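Local coordinates for protein separin (Saccharomyces cerevisiae, PDB 5U1T) that cleaves the MCD1/SCC1 subunit of cohesin at the onset of anaphase as a caspase-like cysteine protease held inactive by securin for most of the cell cycle, at residues A[1248-1254]-A[1346-1351]; A[128-132]-A[167-171]; A[870-876]-A[891-895]. One frame throughout, in Å; residues are numbered along the deposited sequence.

Contact 1 of 3, residues A[1248-1254]-A[1346-1351]; sequences EVVDNSL and YRATMT
A strand-to-helix junction in the peptidase C50 region packs against the C-terminal part of helix 1332-1347 and the residues that follow. Residues 1248-1249 form a short, weakly bonded strand, antiparallel to strand 1353-1362 and joined to it by backbone hydrogen bonds between Val1249 and Asn1353; helix 1252-1269 then starts with Asp1251 as N-cap, its OD1 accepting from Ser1253 N at 3.2 Å. The register pairs CA of Asp1251 with CA of Thr1351 (6.2 Å) and CA of Leu1254 with CA of Tyr1346 (7.1 Å), and 427 Å² is buried. Tyr1346 loses most: its CA-to-CB bond points sideways, but the t rotamer (chi2 83°) brings the hydroxyl to the junction, where Asp1251 N donates to Tyr1346 OH at 3.2 Å, near the ring plane. Leu1254, m,t, meets the same ring at its edge, with CB 3.5 Å from Tyr1346 CE1, while its CD1 lies 3.8 Å from Thr1349 CG2 and 3.6 Å from Met1350 CA. Glu1248, chi1 m and chi2 t, extends toward Arg1347, whose m,m,m side chain curls back although its CA-to-CB bond points away. Their salt bridge is two-pronged, and Arg1347 NH1 also binds Leu1294 O of helix 1287-1294. The shorter prong runs from Arg1347 NH1 to Glu1248 OE1 at 2.7 Å, the other from Arg1347 NH2 to Glu1248 OE2 at 3.1 Å.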
loop_
_atom_site.group_PDB
_atom_site.type_symbol
_atom_site.label_atom_id
_atom_site.label_comp_id
_atom_site.label_asym_id
_atom_site.label_seq_id
_atom_site.Cartn_x
_atom_site.Cartn_y
_atom_site.Cartn_z
ATOM N N GLU A 1248 -16.545 -61.799 -6.323
ATOM C CA GLU A 1248 -17.517 -62.851 -6.645
ATOM C C GLU A 1248 -18.921 -62.320 -6.945
ATOM O O GLU A 1248 -19.406 -61.429 -6.254
ATOM C CB GLU A 1248 -17.611 -63.848 -5.488
ATOM C CG GLU A 1248 -16.368 -64.677 -5.240
ATOM C CD GLU A 1248 -16.574 -65.731 -4.143
ATOM O OE1 GLU A 1248 -17.733 -66.123 -3.870
ATOM O OE2 GLU A 1248 -15.574 -66.176 -3.539
ATOM N N VAL A 1249 -19.582 -62.876 -7.958
ATOM C CA VAL A 1249 -21.009 -62.606 -8.157
ATOM C C VAL A 1249 -21.868 -63.822 -7.786
ATOM O O VAL A 1249 -21.641 -64.927 -8.291
ATOM C CB VAL A 1249 -21.325 -62.221 -9.602
ATOM C CG1 VAL A 1249 -22.720 -61.608 -9.688
ATOM C CG2 VAL A 1249 -20.281 -61.267 -10.132
ATOM N N VAL A 1250 -22.860 -63.636 -6.917
ATOM C CA VAL A 1250 -23.692 -64.773 -6.523
ATOM C C VAL A 1250 -24.565 -65.241 -7.691
ATOM O O VAL A 1250 -25.079 -64.422 -8.451
ATOM C CB VAL A 1250 -24.591 -64.443 -5.300
ATOM C CG1 VAL A 1250 -23.752 -63.877 -4.173
ATOM C CG2 VAL A 1250 -25.706 -63.473 -5.677
ATOM N N ASP A 1251 -24.697 -66.557 -7.850
ATOM C CA ASP A 1251 -25.691 -67.113 -8.766
ATOM C C ASP A 1251 -27.091 -66.768 -8.265
ATOM O O ASP A 1251 -27.459 -67.094 -7.135
ATOM C CB ASP A 1251 -25.541 -68.628 -8.904
ATOM C CG ASP A 1251 -26.695 -69.263 -9.675
ATOM O OD1 ASP A 1251 -27.399 -68.562 -10.441
ATOM O OD2 ASP A 1251 -26.902 -70.487 -9.524
ATOM N N ASN A 1252 -27.876 -66.122 -9.116
ATOM C CA ASN A 1252 -29.166 -65.627 -8.684
ATOM C C ASN A 1252 -30.179 -66.710 -8.266
ATOM O O ASN A 1252 -30.948 -66.495 -7.315
ATOM C CB ASN A 1252 -29.772 -64.750 -9.775
ATOM C CG ASN A 1252 -31.120 -64.169 -9.367
ATOM O OD1 ASN A 1252 -32.182 -64.717 -9.718
ATOM N ND2 ASN A 1252 -31.087 -63.064 -8.608
ATOM N N SER A 1253 -30.190 -67.857 -8.951
ATOM C CA SER A 1253 -31.141 -68.913 -8.604
ATOM C C SER A 1253 -30.811 -69.484 -7.231
ATOM O O SER A 1253 -31.699 -69.705 -6.392
ATOM C CB SER A 1253 -31.154 -70.032 -9.658
ATOM O OG SER A 1253 -29.844 -70.403 -10.082
ATOM N N LEU A 1254 -29.521 -69.705 -7.002
ATOM C CA LEU A 1254 -29.048 -70.217 -5.726
ATOM C C LEU A 1254 -29.266 -69.213 -4.596
ATOM O O LEU A 1254 -29.611 -69.601 -3.482
ATOM C CB LEU A 1254 -27.569 -70.579 -5.826
ATOM C CG LEU A 1254 -27.232 -71.825 -6.639
ATOM C CD1 LEU A 1254 -25.745 -71.945 -6.732
ATOM C CD2 LEU A 1254 -27.804 -73.049 -5.981
ATOM N N TYR A 1346 -23.871 -73.898 -0.613
ATOM C CA TYR A 1346 -23.885 -72.929 -1.696
ATOM C C TYR A 1346 -22.557 -72.934 -2.441
ATOM O O TYR A 1346 -22.520 -73.005 -3.680
ATOM C CB TYR A 1346 -24.184 -71.526 -1.172
ATOM C CG TYR A 1346 -23.974 -70.489 -2.241
ATOM C CD1 TYR A 1346 -24.963 -70.225 -3.178
ATOM C CD2 TYR A 1346 -22.767 -69.801 -2.343
ATOM C CE1 TYR A 1346 -24.765 -69.298 -4.161
ATOM C CE2 TYR A 1346 -22.566 -68.895 -3.318
ATOM C CZ TYR A 1346 -23.562 -68.635 -4.223
ATOM O OH TYR A 1346 -23.348 -67.701 -5.206
ATOM N N ARG A 1347 -21.472 -72.830 -1.674
ATOM C CA ARG A 1347 -20.125 -72.885 -2.222
ATOM C C ARG A 1347 -19.898 -74.172 -3.029
ATOM O O ARG A 1347 -19.276 -74.142 -4.085
ATOM C CB ARG A 1347 -19.089 -72.788 -1.100
ATOM C CG ARG A 1347 -19.277 -71.608 -0.152
ATOM C CD ARG A 1347 -19.060 -70.292 -0.835
ATOM N NE ARG A 1347 -17.649 -70.047 -1.077
ATOM C CZ ARG A 1347 -17.182 -68.932 -1.625
ATOM N NH1 ARG A 1347 -18.021 -67.965 -1.973
ATOM N NH2 ARG A 1347 -15.883 -68.773 -1.818
ATOM N N ALA A 1348 -20.408 -75.294 -2.528
ATOM C CA ALA A 1348 -20.137 -76.591 -3.133
ATOM C C ALA A 1348 -20.835 -76.743 -4.480
ATOM O O ALA A 1348 -20.534 -77.664 -5.236
ATOM C CB ALA A 1348 -20.567 -77.723 -2.184
ATOM N N THR A 1349 -21.766 -75.844 -4.777
ATOM C CA THR A 1349 -22.628 -76.018 -5.935
ATOM C C THR A 1349 -22.676 -74.790 -6.808
ATOM O O THR A 1349 -23.258 -74.819 -7.892
ATOM C CB THR A 1349 -24.059 -76.338 -5.517
ATOM O OG1 THR A 1349 -24.800 -76.780 -6.660
ATOM C CG2 THR A 1349 -24.721 -75.095 -4.953
ATOM N N MET A 1350 -22.078 -73.707 -6.317
ATOM C CA MET A 1350 -22.138 -72.407 -6.983
ATOM C C MET A 1350 -21.472 -72.400 -8.346
ATOM O O MET A 1350 -20.562 -73.180 -8.629
ATOM C CB MET A 1350 -21.485 -71.335 -6.122
ATOM C CG MET A 1350 -20.049 -71.644 -5.808
ATOM S SD MET A 1350 -19.163 -70.234 -5.116
ATOM C CE MET A 1350 -18.746 -69.296 -6.593
ATOM N N THR A 1351 -21.954 -71.495 -9.185
ATOM C CA THR A 1351 -21.264 -71.122 -10.407
ATOM C C THR A 1351 -20.193 -70.068 -10.083
ATOM O O THR A 1351 -20.409 -69.208 -9.221
ATOM C CB THR A 1351 -22.261 -70.562 -11.443
ATOM O OG1 THR A 1351 -22.937 -69.418 -10.885
ATOM C CG2 THR A 1351 -23.292 -71.624 -11.808
#

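Contact 2 of 3, residues A[128-132]-A[167-171]; sequences YLSNL and DPNLK
The first turn of helix 129-142 meets the loop that leads into helix 172-185, in the N-terminal helical region of separase. Tyr128 occupies the N-cap position, and the helix is under way when Leu132 N donates to Tyr128 O at 2.8 Å; the CA-to-CB bond of Tyr128 points away from the loop, and its OH hydrogen-bonds Thr105 OG1 and Asn106 ND2. The Leu129 side chain packs on Ala119 and Phe121. Ser130 is the principal contact residue: its CA lies 6.2 Å from that of Asp167, its CA-to-CB bond points toward the loop, and in the t rotamer OG gives Asp167 OD2 a weak hydrogen bond of 2.9 Å and sits 3.2 Å from Leu170 CD1. Asn131, chi1 m, brings OD1 to 3.3 Å from Lys171 CG, with 7.5 Å between the CA atoms of Asn131 and Lys171. Leu132 packs on helices 69-87 and 91-103. The loop opposite is a type I beta turn from Asp167 to Leu170, closed by Leu170 N to Asp167 O at 2.9 Å. Asp167, chi1 t, adds an Asx turn, its OD1 accepting from Asn169 N at 3.1 Å. One carboxylate thus serves turn and helix through different oxygens. With 178 Å² buried and one weak cross-bond, the chemistry implies a light tie; Lys171 NZ instead pairs with an acidic side chain of the securin chain.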
loop_
_atom_site.group_PDB
_atom_site.type_symbol
_atom_site.label_atom_id
_atom_site.label_comp_id
_atom_site.label_asym_id
_atom_site.label_seq_id
_atom_site.Cartn_x
_atom_site.Cartn_y
_atom_site.Cartn_z
ATOM N N TYR A 128 10.048 54.906 13.977
ATOM C CA TYR A 128 11.094 55.786 14.509
ATOM C C TYR A 128 11.646 56.795 13.482
ATOM O O TYR A 128 12.280 57.785 13.865
ATOM C CB TYR A 128 12.266 54.960 15.077
ATOM C CG TYR A 128 13.130 54.253 14.030
ATOM C CD1 TYR A 128 14.094 54.950 13.298
ATOM C CD2 TYR A 128 12.978 52.892 13.774
ATOM C CE1 TYR A 128 14.871 54.310 12.334
ATOM C CE2 TYR A 128 13.762 52.244 12.829
ATOM C CZ TYR A 128 14.710 52.955 12.107
ATOM O OH TYR A 128 15.500 52.321 11.158
ATOM N N LEU A 129 11.416 56.524 12.196
ATOM C CA LEU A 129 12.081 57.245 11.109
ATOM C C LEU A 129 11.898 58.762 11.228
ATOM O O LEU A 129 12.859 59.523 11.146
ATOM C CB LEU A 129 11.569 56.756 9.745
ATOM C CG LEU A 129 12.250 57.438 8.549
ATOM C CD1 LEU A 129 13.746 57.132 8.516
ATOM C CD2 LEU A 129 11.594 57.058 7.239
ATOM N N SER A 130 10.643 59.160 11.400
ATOM C CA SER A 130 10.254 60.505 11.783
ATOM C C SER A 130 11.170 61.105 12.838
ATOM O O SER A 130 11.759 62.158 12.618
ATOM C CB SER A 130 8.811 60.484 12.293
ATOM O OG SER A 130 8.528 61.575 13.161
ATOM N N ASN A 131 11.308 60.438 13.977
ATOM C CA ASN A 131 12.110 61.010 15.042
ATOM C C ASN A 131 13.606 60.944 14.745
ATOM O O ASN A 131 14.369 61.788 15.226
ATOM C CB ASN A 131 11.795 60.329 16.370
ATOM C CG ASN A 131 10.331 60.467 16.751
ATOM O OD1 ASN A 131 9.755 61.571 16.730
ATOM N ND2 ASN A 131 9.706 59.340 17.064
ATOM N N LEU A 132 14.031 59.964 13.948
ATOM C CA LEU A 132 15.439 59.863 13.578
ATOM C C LEU A 132 15.855 61.093 12.763
ATOM O O LEU A 132 16.874 61.712 13.025
ATOM C CB LEU A 132 15.706 58.569 12.791
ATOM C CG LEU A 132 17.182 58.202 12.570
ATOM C CD1 LEU A 132 17.911 57.927 13.892
ATOM C CD2 LEU A 132 17.339 57.027 11.603
ATOM N N ASP A 167 4.324 59.631 9.345
ATOM C CA ASP A 167 4.258 59.218 10.742
ATOM C C ASP A 167 3.018 59.868 11.344
ATOM O O ASP A 167 2.969 61.094 11.505
ATOM C CB ASP A 167 5.532 59.608 11.508
ATOM C CG ASP A 167 5.450 59.281 13.002
ATOM O OD1 ASP A 167 4.603 58.430 13.383
ATOM O OD2 ASP A 167 6.229 59.866 13.799
ATOM N N PRO A 168 1.993 59.056 11.647
ATOM C CA PRO A 168 0.720 59.596 12.124
ATOM C C PRO A 168 0.897 60.245 13.473
ATOM O O PRO A 168 0.076 61.066 13.868
ATOM C CB PRO A 168 -0.175 58.361 12.231
ATOM C CG PRO A 168 0.517 57.301 11.451
ATOM C CD PRO A 168 1.972 57.587 11.605
ATOM N N ASN A 169 1.969 59.878 14.168
ATOM C CA ASN A 169 2.277 60.448 15.469
ATOM C C ASN A 169 3.441 61.438 15.392
ATOM O O ASN A 169 4.078 61.747 16.408
ATOM C CB ASN A 169 2.568 59.330 16.461
ATOM C CG ASN A 169 1.447 58.300 16.500
ATOM O OD1 ASN A 169 0.285 58.635 16.263
ATOM N ND2 ASN A 169 1.792 57.043 16.777
ATOM N N LEU A 170 3.688 61.944 14.181
ATOM C CA LEU A 170 4.751 62.910 13.924
ATOM C C LEU A 170 4.780 63.964 15.010
ATOM O O LEU A 170 3.734 64.441 15.428
ATOM C CB LEU A 170 4.566 63.576 12.561
ATOM C CG LEU A 170 5.562 64.706 12.301
ATOM C CD1 LEU A 170 6.984 64.156 12.182
ATOM C CD2 LEU A 170 5.179 65.515 11.076
ATOM N N LYS A 171 5.975 64.281 15.498
ATOM C CA LYS A 171 6.132 65.276 16.547
ATOM C C LYS A 171 6.095 66.676 15.949
ATOM O O LYS A 171 7.116 67.199 15.491
ATOM C CB LYS A 171 7.434 65.051 17.310
ATOM C CG LYS A 171 7.527 63.706 18.011
ATOM C CD LYS A 171 6.707 63.674 19.294
ATOM C CE LYS A 171 7.039 62.454 20.144
ATOM N NZ LYS A 171 6.528 62.580 21.545
#

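Contact 3 of 3, residues A[870-876]-A[891-895]; sequences ADITSLT and SLVLY
After helix 872-881 the chain doubles back through a short helical connection, so that residues 891-895, helical over 893-895, lie against the N-terminal turn of that helix and 326 Å² is buried. Ser891 comes first, its CA 7.7 Å from that of Thr876; its O lies 3.7 Å from Ile872 CD1 and its OG 3.8 Å from Leu875 CD2, while OG finds its hydrogen-bond partners in Lys887 O and Leu888 O. Leu892, m,t, sends CD2 to 3.8 Å from Ile872 CG1 and 3.7 Å from Thr876 CG2. Tyr895, chi1 t, has its CA 7.1 Å from that of Ile872. The CB of Ile872, chi1 t, sits 3.4 Å from the Tyr895 ring centroid, 8° off the normal: a CH-pi contact over the face. At the ring edge Tyr895 OH donates to Ala870 O at 2.8 Å, just ahead of the N-cap Asp871, whose OD1 accepts from Ser874 N at 3.0 Å. This joins a helix start to the segment that returns past it. Around them, Leu892 and Thr876 rest on helix 905-912, Asp871 and Ser874 touch Ile830 of helix 829-845, and Tyr895 OH also bonds to Lys622 N of helix 621-633.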
loop_
_atom_site.group_PDB
_atom_site.type_symbol
_atom_site.label_atom_id
_atom_site.label_comp_id
_atom_site.label_asym_id
_atom_site.label_seq_id
_atom_site.Cartn_x
_atom_site.Cartn_y
_atom_site.Cartn_z
ATOM N N ALA A 870 -3.419 0.897 21.236
ATOM C CA ALA A 870 -3.881 1.734 20.128
ATOM C C ALA A 870 -4.398 0.933 18.923
ATOM O O ALA A 870 -5.357 1.339 18.254
ATOM C CB ALA A 870 -2.765 2.669 19.686
ATOM N N ASP A 871 -3.742 -0.195 18.648
ATOM C CA ASP A 871 -4.117 -1.084 17.543
ATOM C C ASP A 871 -4.941 -2.320 17.992
ATOM O O ASP A 871 -4.379 -3.380 18.277
ATOM C CB ASP A 871 -2.860 -1.544 16.813
ATOM C CG ASP A 871 -3.169 -2.299 15.546
ATOM O OD1 ASP A 871 -4.361 -2.555 15.259
ATOM O OD2 ASP A 871 -2.205 -2.647 14.829
ATOM N N ILE A 872 -6.265 -2.186 18.025
ATOM C CA ILE A 872 -7.105 -3.259 18.561
ATOM C C ILE A 872 -7.116 -4.470 17.618
ATOM O O ILE A 872 -7.134 -5.598 18.077
ATOM C CB ILE A 872 -8.562 -2.787 18.843
ATOM C CG1 ILE A 872 -9.367 -3.905 19.518
ATOM C CG2 ILE A 872 -9.268 -2.342 17.579
ATOM C CD1 ILE A 872 -8.690 -4.527 20.732
ATOM N N THR A 873 -7.056 -4.235 16.312
ATOM C CA THR A 873 -7.057 -5.326 15.359
ATOM C C THR A 873 -5.748 -6.147 15.416
ATOM O O THR A 873 -5.789 -7.361 15.213
ATOM C CB THR A 873 -7.339 -4.828 13.914
ATOM O OG1 THR A 873 -6.353 -3.886 13.506
ATOM C CG2 THR A 873 -8.693 -4.159 13.832
ATOM N N SER A 874 -4.603 -5.538 15.724
ATOM C CA SER A 874 -3.403 -6.339 15.969
ATOM C C SER A 874 -3.437 -7.051 17.320
ATOM O O SER A 874 -2.832 -8.109 17.475
ATOM C CB SER A 874 -2.129 -5.495 15.917
ATOM O OG SER A 874 -1.746 -5.197 14.600
ATOM N N LEU A 875 -4.109 -6.460 18.304
ATOM C CA LEU A 875 -4.165 -7.029 19.653
ATOM C C LEU A 875 -5.041 -8.282 19.685
ATOM O O LEU A 875 -4.659 -9.306 20.275
ATOM C CB LEU A 875 -4.685 -6.009 20.665
ATOM C CG LEU A 875 -4.866 -6.559 22.081
ATOM C CD1 LEU A 875 -3.550 -6.934 22.753
ATOM C CD2 LEU A 875 -5.655 -5.584 22.932
ATOM N N THR A 876 -6.212 -8.201 19.054
ATOM C CA THR A 876 -7.100 -9.351 19.001
ATOM C C THR A 876 -6.428 -10.490 18.231
ATOM O O THR A 876 -6.559 -11.655 18.614
ATOM C CB THR A 876 -8.456 -9.001 18.379
ATOM O OG1 THR A 876 -8.267 -8.426 17.086
ATOM C CG2 THR A 876 -9.187 -8.012 19.273
ATOM N N SER A 891 -11.254 -7.212 25.426
ATOM C CA SER A 891 -10.466 -6.027 25.119
ATOM C C SER A 891 -11.129 -5.287 23.951
ATOM O O SER A 891 -10.878 -4.107 23.713
ATOM C CB SER A 891 -9.018 -6.389 24.812
ATOM O OG SER A 891 -8.948 -7.241 23.701
ATOM N N LEU A 892 -12.010 -5.986 23.250
ATOM C CA LEU A 892 -12.880 -5.353 22.275
ATOM C C LEU A 892 -13.945 -4.473 22.937
ATOM O O LEU A 892 -14.408 -3.509 22.331
ATOM C CB LEU A 892 -13.567 -6.401 21.401
ATOM C CG LEU A 892 -12.823 -7.135 20.285
ATOM C CD1 LEU A 892 -13.695 -8.285 19.767
ATOM C CD2 LEU A 892 -12.442 -6.173 19.163
ATOM N N VAL A 893 -14.360 -4.790 24.164
ATOM C CA VAL A 893 -15.310 -3.900 24.826
ATOM C C VAL A 893 -14.574 -2.719 25.464
ATOM O O VAL A 893 -15.115 -1.615 25.523
ATOM C CB VAL A 893 -16.192 -4.617 25.895
ATOM C CG1 VAL A 893 -16.809 -5.878 25.325
ATOM C CG2 VAL A 893 -15.419 -4.906 27.185
ATOM N N LEU A 894 -13.340 -2.913 25.917
ATOM C CA LEU A 894 -12.626 -1.789 26.519
ATOM C C LEU A 894 -12.083 -0.826 25.480
ATOM O O LEU A 894 -11.501 0.192 25.829
ATOM C CB LEU A 894 -11.472 -2.270 27.394
ATOM C CG LEU A 894 -11.870 -2.774 28.779
ATOM C CD1 LEU A 894 -10.626 -2.991 29.624
ATOM C CD2 LEU A 894 -12.864 -1.818 29.480
ATOM N N TYR A 895 -12.244 -1.158 24.205
ATOM C CA TYR A 895 -11.695 -0.334 23.133
ATOM C C TYR A 895 -12.821 0.432 22.473
ATOM O O TYR A 895 -12.641 1.584 22.102
ATOM C CB TYR A 895 -10.948 -1.194 22.115
ATOM C CG TYR A 895 -10.214 -0.427 21.027
ATOM C CD1 TYR A 895 -10.874 0.009 19.883
ATOM C CD2 TYR A 895 -8.858 -0.171 21.127
ATOM C CE1 TYR A 895 -10.209 0.693 18.882
ATOM C CE2 TYR A 895 -8.182 0.510 20.130
ATOM C CZ TYR A 895 -8.860 0.937 19.003
ATOM O OH TYR A 895 -8.180 1.597 17.995
#

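Overall arrangement
Along the chain the order is contacts 2, 3, 1, each closing before the next opens. Centres lie 67 Å apart between contacts 2 and 3, 73 Å between contacts 3 and 1, and 135 Å between contacts 2 and 1; since the two shorter steps nearly sum to the longest, the three lie roughly in line, with contacts 1 and 2 on opposite sides of the chain's centre. No helix or strand is shared. Contacts 2 and 3 lie in all-helical surroundings, contact 2 setting a helix start against a loop, whereas contact 1 borders a mixed sheet in the peptidase C50 range. Securin touches only contact 2, so the three sample separate parts of a long molecule.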